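2,5-dihydroxypyridine 5,6-dioxygenase (Pseudomonas putida KT2440, PDB 7CUP) catalyses the iron-dependent, dioxygen-consuming ring cleavage of 2,5-dihydroxypyridine between carbons 5 and 6, giving N-formylmaleamate in aerobic nicotinate degradation. Local coordinates at residues 255-265 and 312-320; 187-195 and 287-295. All blocks are in the same frame, centred on the assembly; numbering follows the deposited sequence.

Contact 1 of 2, residues 255-265 and 312-320; sequences FNDPEVYGISH and KRKTPCHLD. With FE (Fe (III) ion), chain G.
His265 meets His318 and Asp320 through the iron ion: its NE2 binds the metal at 2.2 Å, matched by His318 NE2, while Asp320 OD1 binds at 2.3 Å. The two NE2 atoms, 4.4 Å apart, lie roughly trans. Ser302 OG and two waters complete a six-coordinate non-heme iron centre of two histidines and one aspartate. The Asp320 carboxylate is turned 62° from the His265 ring plane, and its OD2 accepts from metal-bound water 2. In the second shell, Arg293 forms a salt bridge with Asp320 and the Thr73 carbonyl accepts from His318 ND1.

Away from the metal, Cys317 CB lies over the Phe255 ring face, 3.5 Å from the centroid and 11° off the normal, a CH-pi contact. With SG trans to its own N (chi1 -177°), Cys317 turns the sulfur obliquely to the CE2 side of the ring. Phe255 CD1 lies 4.0 Å from Pro316 CG. A leucine in place of Phe255 would probably cost Cys317 this aromatic face and open a gap beside Pro316. Val260 CG1 packs tightly on Cys317 CB at 3.5 Å. Thr315 OG1 donates to Asp257 OD2 (3.0 Å) from above the carboxylate plane, and OD1 closes an Asx turn to Glu259 N. Gly262 CA lies over one face of the Arg313 guanidinium, whose NH2 bonds weakly to Ile263 O (3.0 Å) while NE donates to the Gly304 carbonyl.

Helix 243-253 packs on Val260 and Leu319, while strand 299-303 lies between strands 263-269 and 319-323.

Contact 2 of 2, residues 187-195 and 287-295; sequences WDHWPSGFL and GMCMDARAF
Met290 overlaps the His189 imidazole with its thioether: SD lies 3.3 Å from His189 CE1 and 59° off the ring normal, an oblique sulfur-aromatic contact. Bends at chi2 (-52°) and chi3 (-63°) fold the Met290 chain back, bringing CE within 3.4 Å of the Pro191 carbonyl oxygen and to the edge of the Phe194 ring, 3.6 Å from CE1. A second sulfur reaches the histidine, since Met288 SD sits near the plane of the imidazole at its edge, 3.6 Å from CE1. The two methionines thus meet the same carbon from different directions, while the Pro191 carbonyl oxygen lies over one face of the ring.

Further along, Ala294 CB approaches Phe194 CD1 obliquely at 3.8 Å, and the Arg293 carbonyl oxygen lies over the phenyl face, offset toward its rim. No hydrogen bond joins the two segments, so the 342 Å² they bury is packing, mostly of apolar groups and sulfurs, with two carbonyl oxygens set against them. Within each segment a side chain bonds to a backbone carbonyl: Ser192 OG donates to His189 O in the carbonyl plane, spanning the cis Trp190-Pro191 peptide, and Arg293 NH1 donates to Met288 O at 2.6 Å from above the carbonyl plane.

Gly193 and Phe194 both face Glu177, forming a G1 beta bulge where the chain enters strand 194-197. The arrangement is a short helix, 290-294, packed against the turn that links the outermost strand, within this chain, of the parallel sheet to an antiparallel sheet, with its arginine in the second shell of a non-heme iron site.

In the fold
The two contacts lie with their centres 21 Å apart, contact 2 centred about 5 Å and contact 1 about 16 Å from the centre of the chain, yet a salt bridge joins them: Arg293 NE to Asp320 OD2, 2.8 Å. Their segments alternate along the sequence, in the order 187-195, 255-265, 287-295, 312-320. Both reach the antiparallel sheet in which strands 194-197 and 263-269 are neighbours, followed by 299-303 and 319-323. Helix 290-294 comes after strand 263-269 in the chain. Contact 2 also links this sheet to the parallel sheet through strand 187-189. One iron ligand, Asp320, is thus salt-bridged to a residue of the helix packed at the junction of the two sheets.

Contact 1 of 2, residues 255-265 and 312-320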
loop_
_atom_site.group_PDB
_atom_site.type_symbol
_atom_site.label_atom_id
_atom_site.label_comp_id
_atom_site.label_asym_id
_atom_site.label_seq_id
_atom_site.Cartn_x
_atom_site.Cartn_y
_atom_site.Cartn_z
ATOM N N PHE A 255 17.462 -34.526 7.464
ATOM C CA PHE A 255 16.376 -35.032 6.590
ATOM C C PHE A 255 16.156 -36.519 6.854
ATOM O O PHE A 255 15.186 -37.038 6.357
ATOM C CB PHE A 255 16.729 -34.774 5.126
ATOM C CG PHE A 255 16.772 -33.304 4.801
ATOM C CD1 PHE A 255 15.624 -32.639 4.398
ATOM C CD2 PHE A 255 17.947 -32.581 4.942
ATOM C CE1 PHE A 255 15.668 -31.284 4.100
ATOM C CE2 PHE A 255 17.982 -31.220 4.652
ATOM C CZ PHE A 255 16.839 -30.570 4.248
ATOM N N ASN A 256 17.043 -37.161 7.607
ATOM C CA ASN A 256 16.937 -38.590 7.987
ATOM C C ASN A 256 16.522 -39.407 6.760
ATOM O O ASN A 256 15.439 -40.012 6.782
ATOM C CB ASN A 256 15.985 -38.828 9.164
ATOM C CG ASN A 256 16.079 -40.265 9.642
ATOM O OD1 ASN A 256 15.072 -40.898 9.948
ATOM N ND2 ASN A 256 17.289 -40.801 9.677
ATOM N N ASP A 257 17.366 -39.404 5.733
ATOM C CA ASP A 257 17.089 -40.051 4.431
ATOM C C ASP A 257 18.413 -40.277 3.725
ATOM O O ASP A 257 19.130 -39.323 3.443
ATOM C CB ASP A 257 16.172 -39.205 3.554
ATOM C CG ASP A 257 15.713 -39.893 2.274
ATOM O OD1 ASP A 257 16.197 -41.020 1.986
ATOM O OD2 ASP A 257 14.887 -39.274 1.550
ATOM N N PRO A 258 18.782 -41.541 3.431
ATOM C CA PRO A 258 20.020 -41.812 2.695
ATOM C C PRO A 258 20.045 -41.282 1.253
ATOM O O PRO A 258 21.108 -41.162 0.698
ATOM C CB PRO A 258 20.166 -43.345 2.753
ATOM C CG PRO A 258 18.809 -43.877 3.152
ATOM C CD PRO A 258 18.100 -42.761 3.891
ATOM N N GLU A 259 18.900 -40.968 0.654
ATOM C CA GLU A 259 18.874 -40.448 -0.746
ATOM C C GLU A 259 19.617 -39.110 -0.846
ATOM O O GLU A 259 20.160 -38.836 -1.925
ATOM C CB GLU A 259 17.440 -40.279 -1.216
ATOM C CG GLU A 259 16.731 -41.594 -1.452
ATOM C CD GLU A 259 15.409 -41.419 -2.182
ATOM O OE1 GLU A 259 14.882 -42.434 -2.692
ATOM O OE2 GLU A 259 14.919 -40.257 -2.266
ATOM N N VAL A 260 19.698 -38.333 0.245
ATOM C CA VAL A 260 20.280 -36.945 0.239
ATOM C C VAL A 260 21.721 -37.007 -0.305
ATOM O O VAL A 260 22.143 -36.035 -0.970
ATOM C CB VAL A 260 20.205 -36.251 1.619
ATOM C CG1 VAL A 260 18.808 -36.308 2.201
ATOM C CG2 VAL A 260 21.174 -36.793 2.650
ATOM N N TYR A 261 22.438 -38.126 -0.098
ATOM C CA TYR A 261 23.890 -38.257 -0.408
ATOM C C TYR A 261 24.116 -38.606 -1.881
ATOM O O TYR A 261 25.274 -38.694 -2.317
ATOM C CB TYR A 261 24.557 -39.256 0.548
ATOM C CG TYR A 261 24.394 -38.872 1.990
ATOM C CD1 TYR A 261 25.054 -37.761 2.496
ATOM C CD2 TYR A 261 23.525 -39.558 2.824
ATOM C CE1 TYR A 261 24.881 -37.368 3.809
ATOM C CE2 TYR A 261 23.318 -39.165 4.138
ATOM C CZ TYR A 261 24.001 -38.064 4.631
ATOM O OH TYR A 261 23.801 -37.647 5.916
ATOM N N GLY A 262 23.060 -38.767 -2.664
ATOM C CA GLY A 262 23.223 -39.132 -4.082
ATOM C C GLY A 262 23.710 -37.960 -4.925
ATOM O O GLY A 262 23.148 -36.865 -4.801
ATOM N N ILE A 263 24.665 -38.192 -5.819
ATOM C CA ILE A 263 25.099 -37.168 -6.793
ATOM C C ILE A 263 24.048 -37.068 -7.892
ATOM O O ILE A 263 23.642 -38.113 -8.472
ATOM C CB ILE A 263 26.487 -37.450 -7.353
ATOM C CG1 ILE A 263 27.525 -37.573 -6.235
ATOM C CG2 ILE A 263 26.870 -36.375 -8.348
ATOM C CD1 ILE A 263 27.695 -36.322 -5.362
ATOM N N SER A 264 23.595 -35.838 -8.134
ATOM C CA SER A 264 22.593 -35.491 -9.168
ATOM C C SER A 264 23.332 -34.887 -10.360
ATOM O O SER A 264 24.135 -35.587 -10.974
ATOM C CB SER A 264 21.523 -34.590 -8.595
ATOM O OG SER A 264 20.514 -35.386 -7.985
ATOM N N HIS A 265 23.081 -33.632 -10.711
ATOM C CA HIS A 265 23.565 -33.095 -11.999
ATOM C C HIS A 265 25.025 -32.676 -11.845
ATOM O O HIS A 265 25.469 -32.395 -10.708
ATOM C CB HIS A 265 22.604 -32.035 -12.555
ATOM C CG HIS A 265 22.435 -30.828 -11.708
ATOM N ND1 HIS A 265 23.336 -29.783 -11.734
ATOM C CD2 HIS A 265 21.462 -30.487 -10.841
ATOM C CE1 HIS A 265 22.937 -28.842 -10.899
ATOM N NE2 HIS A 265 21.793 -29.257 -10.337
ATOM N N LYS A 312 15.755 -42.468 -9.344
ATOM C CA LYS A 312 14.984 -43.124 -8.249
ATOM C C LYS A 312 14.707 -42.153 -7.095
ATOM O O LYS A 312 13.720 -42.338 -6.379
ATOM C CB LYS A 312 15.750 -44.350 -7.740
ATOM C CG LYS A 312 16.092 -45.353 -8.835
ATOM C CD LYS A 312 17.362 -46.129 -8.594
ATOM C CE LYS A 312 17.215 -47.207 -7.543
ATOM N NZ LYS A 312 18.303 -48.208 -7.660
ATOM N N ARG A 313 15.525 -41.125 -6.936
ATOM C CA ARG A 313 15.547 -40.308 -5.696
ATOM C C ARG A 313 14.530 -39.155 -5.781
ATOM O O ARG A 313 14.632 -38.344 -6.712
ATOM C CB ARG A 313 16.991 -39.859 -5.490
ATOM C CG ARG A 313 17.973 -41.023 -5.384
ATOM C CD ARG A 313 19.232 -40.555 -4.680
ATOM N NE ARG A 313 19.811 -39.492 -5.478
ATOM C CZ ARG A 313 20.530 -39.684 -6.581
ATOM N NH1 ARG A 313 20.805 -40.909 -7.009
ATOM N NH2 ARG A 313 20.997 -38.644 -7.251
ATOM N N LYS A 314 13.591 -39.063 -4.832
ATOM C CA LYS A 314 12.666 -37.896 -4.739
ATOM C C LYS A 314 12.884 -37.113 -3.429
ATOM O O LYS A 314 11.995 -36.330 -3.060
ATOM C CB LYS A 314 11.216 -38.359 -4.883
ATOM C CG LYS A 314 10.665 -39.180 -3.721
ATOM C CD LYS A 314 9.157 -39.021 -3.499
ATOM C CE LYS A 314 8.329 -38.959 -4.772
ATOM N NZ LYS A 314 8.681 -40.043 -5.727
ATOM N N THR A 315 14.014 -37.308 -2.753
ATOM C CA THR A 315 14.332 -36.689 -1.435
ATOM C C THR A 315 14.292 -35.167 -1.582
ATOM O O THR A 315 14.658 -34.640 -2.626
ATOM C CB THR A 315 15.689 -37.171 -0.907
ATOM O OG1 THR A 315 15.853 -36.702 0.428
ATOM C CG2 THR A 315 16.849 -36.694 -1.748
ATOM N N PRO A 316 13.762 -34.419 -0.594
ATOM C CA PRO A 316 13.674 -32.963 -0.703
ATOM C C PRO A 316 15.018 -32.242 -0.546
ATOM O O PRO A 316 15.139 -31.133 -1.020
ATOM C CB PRO A 316 12.772 -32.582 0.472
ATOM C CG PRO A 316 13.010 -33.669 1.485
ATOM C CD PRO A 316 13.189 -34.920 0.661
ATOM N N CYS A 317 15.985 -32.860 0.133
ATOM C CA CYS A 317 17.292 -32.211 0.421
ATOM C C CYS A 317 18.096 -32.022 -0.874
ATOM O O CYS A 317 18.481 -33.013 -1.494
ATOM C CB CYS A 317 18.076 -33.022 1.433
ATOM S SG CYS A 317 19.638 -32.246 1.905
ATOM N N HIS A 318 18.380 -30.773 -1.243
ATOM C CA HIS A 318 19.042 -30.413 -2.516
ATOM C C HIS A 318 20.185 -29.419 -2.274
ATOM O O HIS A 318 19.931 -28.313 -1.729
ATOM C CB HIS A 318 17.986 -29.856 -3.463
ATOM C CG HIS A 318 18.592 -29.278 -4.687
ATOM N ND1 HIS A 318 18.579 -27.931 -4.945
ATOM C CD2 HIS A 318 19.292 -29.861 -5.674
ATOM C CE1 HIS A 318 19.223 -27.694 -6.061
ATOM N NE2 HIS A 318 19.659 -28.860 -6.528
ATOM N N LEU A 319 21.400 -29.769 -2.704
ATOM C CA LEU A 319 22.579 -28.855 -2.684
ATOM C C LEU A 319 23.114 -28.668 -4.101
ATOM O O LEU A 319 23.092 -29.639 -4.880
ATOM C CB LEU A 319 23.672 -29.423 -1.779
ATOM C CG LEU A 319 23.239 -29.738 -0.352
ATOM C CD1 LEU A 319 24.407 -30.350 0.411
ATOM C CD2 LEU A 319 22.714 -28.501 0.373
ATOM N N ASP A 320 23.486 -27.429 -4.431
ATOM C CA ASP A 320 24.263 -27.035 -5.630
ATOM C C ASP A 320 25.606 -26.550 -5.128
ATOM O O ASP A 320 25.637 -25.683 -4.212
ATOM C CB ASP A 320 23.550 -25.978 -6.469
ATOM C CG ASP A 320 22.420 -26.571 -7.287
ATOM O OD1 ASP A 320 22.480 -27.768 -7.537
ATOM O OD2 ASP A 320 21.480 -25.840 -7.622
HETATM FE FE FE G . 20.876 -29.219 -8.320
HETATM O O HOH W 1 20.985 -33.469 -0.871
HETATM O O HOH W 2 19.726 -27.415 -9.204
HETATM O O HOH W 3 19.228 -30.888 -8.467
#

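Contact 2 of 2, residues 187-195 and 287-295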
loop_
_atom_site.group_PDB
_atom_site.type_symbol
_atom_site.label_atom_id
_atom_site.label_comp_id
_atom_site.label_asym_id
_atom_site.label_seq_id
_atom_site.Cartn_x
_atom_site.Cartn_y
_atom_site.Cartn_z
ATOM N N TRP A 187 11.870 -25.301 -20.961
ATOM C CA TRP A 187 12.025 -24.591 -19.669
ATOM C C TRP A 187 13.400 -23.925 -19.705
ATOM O O TRP A 187 14.388 -24.565 -20.164
ATOM C CB TRP A 187 11.850 -25.528 -18.457
ATOM C CG TRP A 187 11.951 -24.806 -17.150
ATOM C CD1 TRP A 187 10.934 -24.331 -16.375
ATOM C CD2 TRP A 187 13.163 -24.482 -16.443
ATOM N NE1 TRP A 187 11.432 -23.727 -15.246
ATOM C CE2 TRP A 187 12.794 -23.806 -15.261
ATOM C CE3 TRP A 187 14.517 -24.751 -16.669
ATOM C CZ2 TRP A 187 13.729 -23.373 -14.325
ATOM C CZ3 TRP A 187 15.443 -24.291 -15.758
ATOM C CH2 TRP A 187 15.053 -23.614 -14.599
ATOM N N ASP A 188 13.470 -22.668 -19.299
ATOM C CA ASP A 188 14.770 -21.979 -19.091
ATOM C C ASP A 188 14.601 -20.905 -18.018
ATOM O O ASP A 188 13.469 -20.710 -17.523
ATOM C CB ASP A 188 15.332 -21.444 -20.405
ATOM C CG ASP A 188 16.854 -21.417 -20.482
ATOM O OD1 ASP A 188 17.502 -21.114 -19.443
ATOM O OD2 ASP A 188 17.397 -21.659 -21.610
ATOM N N HIS A 189 15.720 -20.317 -17.604
ATOM C CA HIS A 189 15.799 -19.446 -16.411
ATOM C C HIS A 189 16.568 -18.208 -16.815
ATOM O O HIS A 189 17.726 -18.358 -17.207
ATOM C CB HIS A 189 16.532 -20.199 -15.304
ATOM C CG HIS A 189 16.574 -19.492 -13.992
ATOM N ND1 HIS A 189 17.263 -20.013 -12.916
ATOM C CD2 HIS A 189 16.074 -18.305 -13.589
ATOM C CE1 HIS A 189 17.122 -19.193 -11.892
ATOM N NE2 HIS A 189 16.415 -18.150 -12.278
ATOM N N TRP A 190 15.918 -17.054 -16.804
ATOM C CA TRP A 190 16.623 -15.768 -16.878
ATOM C C TRP A 190 16.993 -15.335 -15.460
ATOM O O TRP A 190 16.077 -15.061 -14.684
ATOM C CB TRP A 190 15.698 -14.791 -17.567
ATOM C CG TRP A 190 16.185 -13.383 -17.543
ATOM C CD1 TRP A 190 17.450 -12.899 -17.342
ATOM C CD2 TRP A 190 15.343 -12.261 -17.731
ATOM N NE1 TRP A 190 17.435 -11.533 -17.420
ATOM C CE2 TRP A 190 16.157 -11.119 -17.647
ATOM C CE3 TRP A 190 13.968 -12.134 -17.922
ATOM C CZ2 TRP A 190 15.636 -9.839 -17.807
ATOM C CZ3 TRP A 190 13.458 -10.867 -18.080
ATOM C CH2 TRP A 190 14.285 -9.746 -18.041
ATOM N N PRO A 191 18.286 -15.315 -15.031
ATOM C CA PRO A 191 19.471 -15.556 -15.859
ATOM C C PRO A 191 20.127 -16.936 -15.708
ATOM O O PRO A 191 19.879 -17.610 -14.710
ATOM C CB PRO A 191 20.449 -14.569 -15.229
ATOM C CG PRO A 191 20.171 -14.717 -13.743
ATOM C CD PRO A 191 18.700 -15.061 -13.646
ATOM N N SER A 192 20.969 -17.326 -16.675
ATOM C CA SER A 192 21.710 -18.612 -16.648
ATOM C C SER A 192 22.855 -18.550 -17.664
ATOM O O SER A 192 23.533 -17.506 -17.717
ATOM C CB SER A 192 20.776 -19.796 -16.830
ATOM O OG SER A 192 20.052 -19.740 -18.061
ATOM N N GLY A 193 23.096 -19.632 -18.415
ATOM C CA GLY A 193 24.306 -19.751 -19.249
ATOM C C GLY A 193 25.192 -20.896 -18.794
ATOM O O GLY A 193 26.362 -20.641 -18.522
ATOM N N PHE A 194 24.668 -22.126 -18.728
ATOM C CA PHE A 194 25.436 -23.337 -18.330
ATOM C C PHE A 194 24.702 -24.602 -18.780
ATOM O O PHE A 194 23.616 -24.536 -19.412
ATOM C CB PHE A 194 25.704 -23.319 -16.819
ATOM C CG PHE A 194 24.483 -23.359 -15.938
ATOM C CD1 PHE A 194 23.729 -22.208 -15.704
ATOM C CD2 PHE A 194 24.122 -24.525 -15.279
ATOM C CE1 PHE A 194 22.612 -22.250 -14.875
ATOM C CE2 PHE A 194 23.021 -24.554 -14.422
ATOM C CZ PHE A 194 22.259 -23.419 -14.237
ATOM N N LEU A 195 25.281 -25.755 -18.462
ATOM C CA LEU A 195 24.756 -27.060 -18.915
ATOM C C LEU A 195 25.237 -28.151 -17.954
ATOM O O LEU A 195 26.218 -27.930 -17.218
ATOM C CB LEU A 195 25.166 -27.296 -20.380
ATOM C CG LEU A 195 26.539 -27.940 -20.641
ATOM C CD1 LEU A 195 26.621 -28.494 -22.063
ATOM C CD2 LEU A 195 27.648 -26.927 -20.406
ATOM N N GLY A 287 18.267 -13.533 -3.407
ATOM C CA GLY A 287 18.009 -14.460 -4.527
ATOM C C GLY A 287 18.639 -15.818 -4.285
ATOM O O GLY A 287 19.143 -16.068 -3.182
ATOM N N MET A 288 18.646 -16.680 -5.290
ATOM C CA MET A 288 19.192 -18.056 -5.183
ATOM C C MET A 288 20.663 -18.111 -5.646
ATOM O O MET A 288 21.284 -19.166 -5.534
ATOM C CB MET A 288 18.316 -18.988 -6.007
ATOM C CG MET A 288 18.452 -18.799 -7.507
ATOM S SD MET A 288 17.430 -20.023 -8.375
ATOM C CE MET A 288 15.899 -19.797 -7.474
ATOM N N CYS A 289 21.242 -16.996 -6.071
ATOM C CA CYS A 289 22.665 -16.872 -6.477
ATOM C C CYS A 289 22.900 -17.738 -7.726
ATOM O O CYS A 289 23.635 -18.772 -7.700
ATOM C CB CYS A 289 23.648 -17.190 -5.349
ATOM S SG CYS A 289 25.325 -16.606 -5.749
ATOM N N MET A 290 22.338 -17.272 -8.830
ATOM C CA MET A 290 22.648 -17.816 -10.176
ATOM C C MET A 290 24.090 -17.501 -10.568
ATOM O O MET A 290 24.630 -18.292 -11.342
ATOM C CB MET A 290 21.668 -17.284 -11.218
ATOM C CG MET A 290 20.291 -17.878 -11.065
ATOM S SD MET A 290 20.284 -19.700 -10.988
ATOM C CE MET A 290 20.920 -20.109 -12.603
ATOM N N ASP A 291 24.702 -16.447 -10.016
ATOM C CA ASP A 291 26.130 -16.126 -10.259
ATOM C C ASP A 291 27.000 -17.339 -9.898
ATOM O O ASP A 291 27.908 -17.665 -10.671
ATOM C CB ASP A 291 26.543 -14.897 -9.464
ATOM C CG ASP A 291 26.204 -13.591 -10.143
ATOM O OD1 ASP A 291 26.997 -13.169 -11.022
ATOM O OD2 ASP A 291 25.173 -12.991 -9.785
ATOM N N ALA A 292 26.746 -17.957 -8.736
ATOM C CA ALA A 292 27.514 -19.091 -8.203
ATOM C C ALA A 292 27.285 -20.295 -9.112
ATOM O O ALA A 292 28.240 -21.032 -9.335
ATOM C CB ALA A 292 27.101 -19.384 -6.773
ATOM N N ARG A 293 26.061 -20.505 -9.610
ATOM C CA ARG A 293 25.791 -21.697 -10.458
ATOM C C ARG A 293 26.444 -21.520 -11.835
ATOM O O ARG A 293 26.825 -22.543 -12.435
ATOM C CB ARG A 293 24.294 -21.977 -10.606
ATOM C CG ARG A 293 23.589 -22.346 -9.311
ATOM C CD ARG A 293 22.141 -22.670 -9.525
ATOM N NE ARG A 293 21.593 -23.164 -8.275
ATOM C CZ ARG A 293 21.221 -22.409 -7.245
ATOM N NH1 ARG A 293 21.324 -21.086 -7.317
ATOM N NH2 ARG A 293 20.737 -22.981 -6.144
ATOM N N ALA A 294 26.466 -20.306 -12.383
ATOM C CA ALA A 294 26.664 -20.090 -13.833
ATOM C C ALA A 294 28.078 -19.602 -14.175
ATOM O O ALA A 294 28.379 -19.613 -15.368
ATOM C CB ALA A 294 25.622 -19.159 -14.420
ATOM N N PHE A 295 28.903 -19.159 -13.236
ATOM C CA PHE A 295 30.126 -18.405 -13.606
ATOM C C PHE A 295 30.996 -19.265 -14.548
ATOM O O PHE A 295 31.134 -20.497 -14.369
ATOM C CB PHE A 295 30.845 -17.859 -12.378
ATOM C CG PHE A 295 31.515 -18.845 -11.438
ATOM C CD1 PHE A 295 32.847 -19.187 -11.602
ATOM C CD2 PHE A 295 30.866 -19.311 -10.296
ATOM C CE1 PHE A 295 33.490 -20.004 -10.685
ATOM C CE2 PHE A 295 31.511 -20.141 -9.389
ATOM C CZ PHE A 295 32.820 -20.501 -9.590
#